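Local atomic coordinates of 4-methyl-5(B-hydroxyethyl)-thiazole monophosphate biosynthesis enzyme (Vibrio cholerae O1 biovar El Tor, PDB entry 3OT1), a protein that is of unknown function but belongs to the DJ-1/PfpI family and may take part in making 4-methyl-5-(beta-hydroxyethyl)thiazole monophosphate. Residues L171-L176 against L200-I204; A84-A88 against A112-V117; V39-G45 against L58-L64. One frame throughout, in Å; residues are numbered along the deposited sequence. Where two conformers were deposited one is given.

Contact 1: residues L171-L176 against L200-I204; sequences LAMIAL and LSGFI
One face of the F203 ring receives the methyl of A172, a CH-pi contact with CB 4.0 Å from the ring centroid and 20° off the normal, shifted toward the CE2-CZ rim. In the plane of the same ring, at its CE2 edge, stands the branch point of L176, CG to CE2 3.9 Å, the two side chains crossing at about a right angle. CG of F203 is anti to the backbone N (chi1 178°), which carries the ring across to helix 166-178. L200 is turned the same way and lays its CD1 methyl 3.8 Å from L171 CB. The C-terminal segment 200-204 in this way lies against helix 166-178 of the DJ-1/PfpI fold, a helix that also packs on helices 22-34 and 180-187. Beyond the ring, I204 brings CG1 to 4.0 Å from A175 CB, while its CD1 lies 3.8 Å from the backbone O of A175 and also touches CD2 of L176. Y151 of strand 149-152 packs on both L176 and F203, and A187 of helix 180-187 on both L171 and L200.

Contact 2: residues A84-A88 against A112-V117; sequences AQAFA and ATPALV
A84 and V117 make the close part of this contact: CG2 of V117 lies 3.2 Å from the backbone O of A84 and 3.7 Å from F87 CB. The valine has CG1 anti to its backbone N (chi1 -177°), and this leaves CG2 beside that N, directed into the angle between A84, F87 and A88. The A84 methyl is enclosed in turn, with T113 OG1 at 3.5 Å, A112 CB at 3.9 Å and L116 CB a little farther. Small alanines let the backbones come near, A88 CA to V117 CA being 4.8 Å, although the axes of the two short helical segments stay 8.6 Å apart and cross at -40°. At this end, in the wider pi-type turn at 114-117, A88 CB meets the carbonyl O of L116. Toward solvent the packing is sparser. In the conformer given, Q85 bends at chi2 (-73°) to bring its amide back along CD1 of L116, and one water donates to both Q85 OE1 and L116 O. On the buried flank, the T113 hydroxyl is hydrogen-bonded to the backbone O of P78, and L93 of helix 91-102 packs on F87. A112 directly follows the cysteine that in DJ-1/PfpI relatives sits at the nucleophile elbow, so helix 81-88 probably packs here against the helix carrying that elbow. No direct hydrogen bond joins the segments; cohesion in the interior comes from methyl packing, and one water bridges Q85 and L116 at the solvent-facing rim.

Contact 3: residues V39-G45 against L58-L64; sequences VTMAAVG and LTAEQTL
Three backbone hydrogen bonds tie M41 and A43 to the chain from E61 to L64: E61 N donates to M41 O at 3.0 Å, A43 N donates to Q62 O at 2.9 Å, and L64 N donates to A43 O. A43 and T63 form a parallel bridge, and A60 sets its methyl against the strand, 3.8 Å from A43 CB. Side chains close the flanks. CG2 of T40 sits over the face of the Q62 amide, 3.6 Å from CD, and touches CG of E61, the threonine crossing each side chain at about a right angle. E61 has CG between its backbone N and carbonyl carbon (chi1 71°) and an extended chain beyond, which takes the carboxylate back along strand 38-43. There OE2 accepts from two waters: one also donates to V39 O, the other accepts from M41 N, 2.9 Å away. At the far end V44 and L64 run side by side, CG2 to CD2 3.8 Å. The pairing of strand 62-63 with 38-43 extends the edge of the central sheet in the alpha/beta sandwich of the DJ-1/PfpI family, while strand 38-43 is bonded on its other side to strand 11-16. Helix 22-34 packs on V39 and M41 at one face of that sheet, and L93 and L96 of helix 91-102 cover L64 at the other.

How the contacts relate
Contacts 2 and 3 adjoin, their centres about 17 Å apart: CD1 of F87 lies 3.9 Å from CG2 of V44, so helix 81-88 meets the residue following strand 38-43. Helix 91-102 also spans the two, L93 packing on both F87 and L64. Contact 1 stands across the chain's centre from both, its centre about 24 Å from that of contact 2 and 26 Å from that of contact 3, without touching either. Its link to contact 3 runs through helix 22-34, where L32 packs on both M173 and V39. Contact 2 lies closest in sequence to the probable reactive-cysteine turn, which A112 directly follows; contacts 1 and 3 are not linked to a known site.

Contact 1: residues L171-L176 against L200-I204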
loop_
_atom_site.group_PDB
_atom_site.type_symbol
_atom_site.label_atom_id
_atom_site.label_comp_id
_atom_site.label_asym_id
_atom_site.label_seq_id
_atom_site.Cartn_x
_atom_site.Cartn_y
_atom_site.Cartn_z
ATOM N N LEU A 171 5.703 -1.582 10.313
ATOM C CA LEU A 171 6.746 -0.935 11.099
ATOM C C LEU A 171 6.858 -1.551 12.492
ATOM O O LEU A 171 7.974 -1.713 12.997
ATOM C CB LEU A 171 6.508 0.565 11.161
ATOM C CG LEU A 171 6.720 1.276 9.813
ATOM C CD1 LEU A 171 6.070 2.665 9.833
ATOM C CD2 LEU A 171 8.185 1.331 9.392
ATOM N N ALA A 172 5.733 -1.913 13.103
ATOM C CA ALA A 172 5.764 -2.608 14.395
ATOM C C ALA A 172 6.448 -3.966 14.261
ATOM O O ALA A 172 7.192 -4.379 15.152
ATOM C CB ALA A 172 4.346 -2.793 14.917
HETATM N N MSE A 173 6.208 -4.665 13.155
HETATM C CA MSE A 173 6.914 -5.917 12.901
HETATM C C MSE A 173 8.420 -5.708 12.893
HETATM O O MSE A 173 9.162 -6.472 13.499
HETATM C CB MSE A 173 6.521 -6.527 11.558
HETATM C CG MSE A 173 5.168 -7.169 11.442
HETATM SE SE MSE A 173 4.906 -8.039 9.752
HETATM C CE MSE A 173 6.121 -9.063 10.072
ATOM N N ILE A 174 8.873 -4.679 12.204
ATOM C CA ILE A 174 10.298 -4.358 12.192
ATOM C C ILE A 174 10.811 -4.079 13.596
ATOM O O ILE A 174 11.881 -4.574 13.986
ATOM C CB ILE A 174 10.606 -3.177 11.261
ATOM C CG1 ILE A 174 10.300 -3.529 9.803
ATOM C CG2 ILE A 174 12.077 -2.752 11.376
ATOM C CD1 ILE A 174 10.093 -2.286 8.915
ATOM N N ALA A 175 10.070 -3.275 14.351
ATOM C CA ALA A 175 10.483 -2.946 15.714
ATOM C C ALA A 175 10.654 -4.225 16.548
ATOM O O ALA A 175 11.651 -4.354 17.285
ATOM C CB ALA A 175 9.512 -1.989 16.356
ATOM N N LEU A 176 9.717 -5.163 16.431
ATOM C CA LEU A 176 9.779 -6.417 17.189
ATOM C C LEU A 176 10.928 -7.296 16.754
ATOM O O LEU A 176 11.596 -7.920 17.580
ATOM C CB LEU A 176 8.461 -7.187 17.051
ATOM C CG LEU A 176 7.280 -6.565 17.782
ATOM C CD1 LEU A 176 5.982 -7.145 17.304
ATOM C CD2 LEU A 176 7.408 -6.724 19.298
ATOM N N LEU A 200 4.954 4.675 16.770
ATOM C CA LEU A 200 5.988 3.716 16.454
ATOM C C LEU A 200 7.172 3.874 17.407
ATOM O O LEU A 200 7.666 2.888 17.966
ATOM C CB LEU A 200 6.475 3.904 15.034
ATOM C CG LEU A 200 7.694 3.009 14.770
ATOM C CD1 LEU A 200 7.285 1.528 14.774
ATOM C CD2 LEU A 200 8.311 3.455 13.524
ATOM N N SER A 201 7.618 5.111 17.615
ATOM C CA SER A 201 8.791 5.346 18.449
ATOM C C SER A 201 8.552 4.880 19.879
ATOM O O SER A 201 9.483 4.450 20.561
ATOM C CB SER A 201 9.197 6.815 18.382
ATOM O OG SER A 201 9.682 7.087 17.081
ATOM N N GLY A 202 7.299 4.902 20.326
ATOM C CA GLY A 202 6.969 4.433 21.667
ATOM C C GLY A 202 6.536 2.986 21.774
ATOM O O GLY A 202 6.244 2.502 22.869
ATOM N N PHE A 203 6.505 2.277 20.646
ATOM C CA PHE A 203 5.869 0.956 20.584
ATOM C C PHE A 203 6.550 -0.076 21.474
ATOM O O PHE A 203 5.887 -0.797 22.206
ATOM C CB PHE A 203 5.821 0.450 19.142
ATOM C CG PHE A 203 5.222 -0.921 19.011
ATOM C CD1 PHE A 203 3.888 -1.156 19.290
ATOM C CD2 PHE A 203 6.004 -1.986 18.645
ATOM C CE1 PHE A 203 3.370 -2.429 19.177
ATOM C CE2 PHE A 203 5.476 -3.241 18.539
ATOM C CZ PHE A 203 4.174 -3.450 18.804
ATOM N N ILE A 204 7.874 -0.175 21.397
ATOM C CA ILE A 204 8.571 -1.174 22.204
ATOM C C ILE A 204 8.530 -0.798 23.698
ATOM O O ILE A 204 8.364 -1.674 24.554
ATOM C CB ILE A 204 10.018 -1.393 21.724
ATOM C CG1 ILE A 204 10.011 -1.965 20.294
ATOM C CG2 ILE A 204 10.767 -2.327 22.691
ATOM C CD1 ILE A 204 9.299 -3.293 20.102
#

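Contact 2: residues A84-A88 against A112-V117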
loop_
_atom_site.group_PDB
_atom_site.type_symbol
_atom_site.label_atom_id
_atom_site.label_comp_id
_atom_site.label_asym_id
_atom_site.label_seq_id
_atom_site.Cartn_x
_atom_site.Cartn_y
_atom_site.Cartn_z
ATOM N N ALA A 84 -8.559 -14.053 3.161
ATOM C CA ALA A 84 -8.617 -14.666 4.485
ATOM C C ALA A 84 -9.380 -15.984 4.432
ATOM O O ALA A 84 -8.999 -16.963 5.074
ATOM C CB ALA A 84 -9.243 -13.739 5.477
ATOM N N GLN A 85 -10.465 -16.040 3.657
ATOM C CA GLN A 85 -11.232 -17.292 3.530
ATOM C C GLN A 85 -10.377 -18.359 2.845
ATOM O O GLN A 85 -10.394 -19.526 3.211
ATOM C CB GLN A 85 -12.536 -17.079 2.750
ATOM C CG GLN A 85 -13.582 -16.209 3.441
ATOM C CD GLN A 85 -14.278 -16.880 4.612
ATOM O OE1 GLN A 85 -13.786 -17.854 5.160
ATOM N NE2 GLN A 85 -15.423 -16.340 5.011
ATOM N N ALA A 86 -9.627 -17.959 1.822
ATOM C CA ALA A 86 -8.723 -18.884 1.146
ATOM C C ALA A 86 -7.667 -19.422 2.109
ATOM O O ALA A 86 -7.333 -20.612 2.078
ATOM C CB ALA A 86 -8.055 -18.233 -0.058
ATOM N N PHE A 87 -7.147 -18.569 2.986
ATOM C CA PHE A 87 -6.215 -19.003 4.010
ATOM C C PHE A 87 -6.867 -20.024 4.948
ATOM O O PHE A 87 -6.265 -21.045 5.299
ATOM C CB PHE A 87 -5.715 -17.809 4.830
ATOM C CG PHE A 87 -4.739 -16.862 4.124
ATOM C CD1 PHE A 87 -4.175 -17.116 2.888
ATOM C CD2 PHE A 87 -4.381 -15.688 4.770
ATOM C CE1 PHE A 87 -3.282 -16.212 2.324
ATOM C CE2 PHE A 87 -3.496 -14.801 4.204
ATOM C CZ PHE A 87 -2.952 -15.059 2.979
ATOM N N ALA A 88 -8.085 -19.727 5.367
ATOM C CA ALA A 88 -8.815 -20.613 6.297
ATOM C C ALA A 88 -9.084 -21.985 5.699
ATOM O O ALA A 88 -9.157 -22.982 6.438
ATOM C CB ALA A 88 -10.120 -19.963 6.767
ATOM N N ALA A 112 -9.149 -8.934 7.936
ATOM C CA ALA A 112 -10.084 -10.034 8.142
ATOM C C ALA A 112 -9.427 -11.281 8.724
ATOM O O ALA A 112 -10.110 -12.151 9.257
ATOM C CB ALA A 112 -10.805 -10.387 6.823
ATOM N N THR A 113 -8.121 -11.425 8.554
ATOM C CA THR A 113 -7.479 -12.692 8.837
ATOM C C THR A 113 -7.571 -13.158 10.289
ATOM O O THR A 113 -7.838 -14.316 10.514
ATOM C CB THR A 113 -6.056 -12.669 8.261
ATOM O OG1 THR A 113 -6.192 -12.625 6.836
ATOM C CG2 THR A 113 -5.261 -13.872 8.678
ATOM N N PRO A 114 -7.358 -12.275 11.275
ATOM C CA PRO A 114 -7.476 -12.790 12.664
ATOM C C PRO A 114 -8.885 -13.326 12.942
ATOM O O PRO A 114 -9.025 -14.261 13.733
ATOM C CB PRO A 114 -7.136 -11.570 13.525
ATOM C CG PRO A 114 -6.200 -10.748 12.635
ATOM C CD PRO A 114 -6.820 -10.913 11.256
ATOM N N ALA A 115 -9.914 -12.734 12.340
ATOM C CA ALA A 115 -11.303 -13.191 12.515
ATOM C C ALA A 115 -11.597 -14.463 11.722
ATOM O O ALA A 115 -12.054 -15.469 12.280
ATOM C CB ALA A 115 -12.259 -12.079 12.127
ATOM N N LEU A 116 -11.364 -14.422 10.412
ATOM C CA LEU A 116 -11.778 -15.501 9.530
ATOM C C LEU A 116 -10.831 -16.688 9.506
ATOM O O LEU A 116 -11.246 -17.782 9.087
ATOM C CB LEU A 116 -12.021 -14.989 8.114
ATOM C CG LEU A 116 -13.123 -13.942 7.983
ATOM C CD1 LEU A 116 -13.325 -13.578 6.510
ATOM C CD2 LEU A 116 -14.429 -14.409 8.621
ATOM N N VAL A 117 -9.589 -16.496 9.973
ATOM C CA VAL A 117 -8.633 -17.589 10.083
ATOM C C VAL A 117 -8.445 -17.992 11.556
ATOM O O VAL A 117 -8.776 -19.121 11.923
ATOM C CB VAL A 117 -7.291 -17.286 9.405
ATOM C CG1 VAL A 117 -6.385 -18.528 9.520
ATOM C CG2 VAL A 117 -7.516 -16.871 7.946
HETATM O O HOH W 1 -13.534 -18.645 7.906
#

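Contact 3: residues V39-G45 against L58-L64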
loop_
_atom_site.group_PDB
_atom_site.type_symbol
_atom_site.label_atom_id
_atom_site.label_comp_id
_atom_site.label_asym_id
_atom_site.label_seq_id
_atom_site.Cartn_x
_atom_site.Cartn_y
_atom_site.Cartn_z
ATOM N N VAL A 39 12.121 -11.100 1.908
ATOM C CA VAL A 39 10.679 -11.364 1.952
ATOM C C VAL A 39 10.285 -12.259 0.811
ATOM O O VAL A 39 10.559 -11.969 -0.350
ATOM C CB VAL A 39 9.875 -10.049 1.884
ATOM C CG1 VAL A 39 8.380 -10.345 1.976
ATOM C CG2 VAL A 39 10.338 -9.051 2.972
ATOM N N THR A 40 9.634 -13.367 1.139
ATOM C CA THR A 40 9.134 -14.324 0.179
ATOM C C THR A 40 7.611 -14.261 0.144
ATOM O O THR A 40 6.952 -14.536 1.146
ATOM C CB THR A 40 9.531 -15.737 0.597
ATOM O OG1 THR A 40 10.952 -15.806 0.640
ATOM C CG2 THR A 40 8.995 -16.783 -0.360
HETATM N N MSE A 41 7.066 -13.995 -1.039
HETATM C CA MSE A 41 5.629 -14.032 -1.258
HETATM C C MSE A 41 5.383 -15.436 -1.799
HETATM O O MSE A 41 6.072 -15.882 -2.723
HETATM C CB MSE A 41 5.214 -12.991 -2.287
HETATM C CG MSE A 41 5.539 -11.561 -1.874
HETATM SE SE MSE A 41 5.034 -10.255 -3.215
HETATM C CE MSE A 41 3.165 -10.593 -3.131
ATOM N N ALA A 42 4.419 -16.135 -1.212
ATOM C CA ALA A 42 4.122 -17.514 -1.563
ATOM C C ALA A 42 2.631 -17.678 -1.774
ATOM O O ALA A 42 1.847 -17.249 -0.954
ATOM C CB ALA A 42 4.626 -18.463 -0.466
ATOM N N ALA A 43 2.248 -18.263 -2.898
ATOM C CA ALA A 43 0.842 -18.350 -3.285
ATOM C C ALA A 43 0.143 -19.581 -2.753
ATOM O O ALA A 43 0.634 -20.693 -2.924
ATOM C CB ALA A 43 0.725 -18.336 -4.797
ATOM N N VAL A 44 -1.053 -19.378 -2.216
ATOM C CA VAL A 44 -2.012 -20.435 -1.989
ATOM C C VAL A 44 -2.554 -20.924 -3.326
ATOM O O VAL A 44 -2.968 -20.127 -4.178
ATOM C CB VAL A 44 -3.180 -19.920 -1.155
ATOM C CG1 VAL A 44 -4.295 -20.981 -1.028
ATOM C CG2 VAL A 44 -2.700 -19.497 0.211
ATOM N N GLY A 45 -2.492 -22.249 -3.460
ATOM C CA GLY A 45 -2.807 -22.945 -4.682
ATOM C C GLY A 45 -1.576 -23.339 -5.447
ATOM O O GLY A 45 -0.466 -23.447 -4.904
ATOM N N LEU A 58 -0.900 -10.279 -7.934
ATOM C CA LEU A 58 0.180 -10.510 -6.983
ATOM C C LEU A 58 0.972 -11.710 -7.484
ATOM O O LEU A 58 0.453 -12.799 -7.600
ATOM C CB LEU A 58 -0.392 -10.754 -5.586
ATOM C CG LEU A 58 -1.175 -9.596 -4.983
ATOM C CD1 LEU A 58 -1.973 -10.051 -3.788
ATOM C CD2 LEU A 58 -0.300 -8.401 -4.640
ATOM N N THR A 59 2.241 -11.486 -7.792
ATOM C CA THR A 59 3.105 -12.497 -8.359
ATOM C C THR A 59 4.045 -13.049 -7.283
ATOM O O THR A 59 4.987 -12.376 -6.849
ATOM C CB THR A 59 3.889 -11.891 -9.520
ATOM O OG1 THR A 59 2.968 -11.535 -10.557
ATOM C CG2 THR A 59 4.890 -12.867 -10.059
ATOM N N ALA A 60 3.751 -14.261 -6.837
ATOM C CA ALA A 60 4.557 -14.914 -5.828
ATOM C C ALA A 60 5.755 -15.601 -6.462
ATOM O O ALA A 60 5.796 -15.824 -7.665
ATOM C CB ALA A 60 3.711 -15.939 -5.083
ATOM N N GLU A 61 6.734 -15.923 -5.625
ATOM C CA GLU A 61 7.944 -16.578 -6.128
ATOM C C GLU A 61 7.938 -18.071 -5.890
ATOM O O GLU A 61 8.791 -18.783 -6.409
ATOM C CB GLU A 61 9.196 -15.934 -5.532
ATOM C CG GLU A 61 9.426 -16.202 -4.081
ATOM C CD GLU A 61 10.743 -15.615 -3.605
ATOM O OE1 GLU A 61 11.734 -16.376 -3.444
ATOM O OE2 GLU A 61 10.788 -14.383 -3.415
ATOM N N GLN A 62 6.987 -18.563 -5.112
ATOM C CA GLN A 62 6.863 -19.984 -4.892
ATOM C C GLN A 62 5.479 -20.277 -4.337
ATOM O O GLN A 62 4.697 -19.378 -3.974
ATOM C CB GLN A 62 7.946 -20.490 -3.942
ATOM C CG GLN A 62 7.880 -19.959 -2.538
ATOM C CD GLN A 62 9.213 -20.122 -1.810
ATOM O OE1 GLN A 62 10.267 -19.705 -2.309
ATOM N NE2 GLN A 62 9.173 -20.728 -0.631
ATOM N N THR A 63 5.199 -21.555 -4.294
ATOM C CA THR A 63 3.925 -22.035 -3.834
ATOM C C THR A 63 3.957 -22.229 -2.319
ATOM O O THR A 63 4.998 -22.527 -1.719
ATOM C CB THR A 63 3.572 -23.349 -4.544
ATOM O OG1 THR A 63 2.216 -23.700 -4.262
ATOM C CG2 THR A 63 4.504 -24.457 -4.111
ATOM N N LEU A 64 2.813 -22.056 -1.682
ATOM C CA LEU A 64 2.749 -22.241 -0.238
ATOM C C LEU A 64 3.158 -23.660 0.208
ATOM O O LEU A 64 3.748 -23.809 1.269
ATOM C CB LEU A 64 1.371 -21.856 0.295
ATOM C CG LEU A 64 1.339 -21.522 1.782
ATOM C CD1 LEU A 64 2.186 -20.285 2.123
ATOM C CD2 LEU A 64 -0.097 -21.372 2.236
HETATM O O HOH W 2 12.493 -13.542 -1.578
HETATM O O HOH W 3 8.551 -12.965 -3.318
#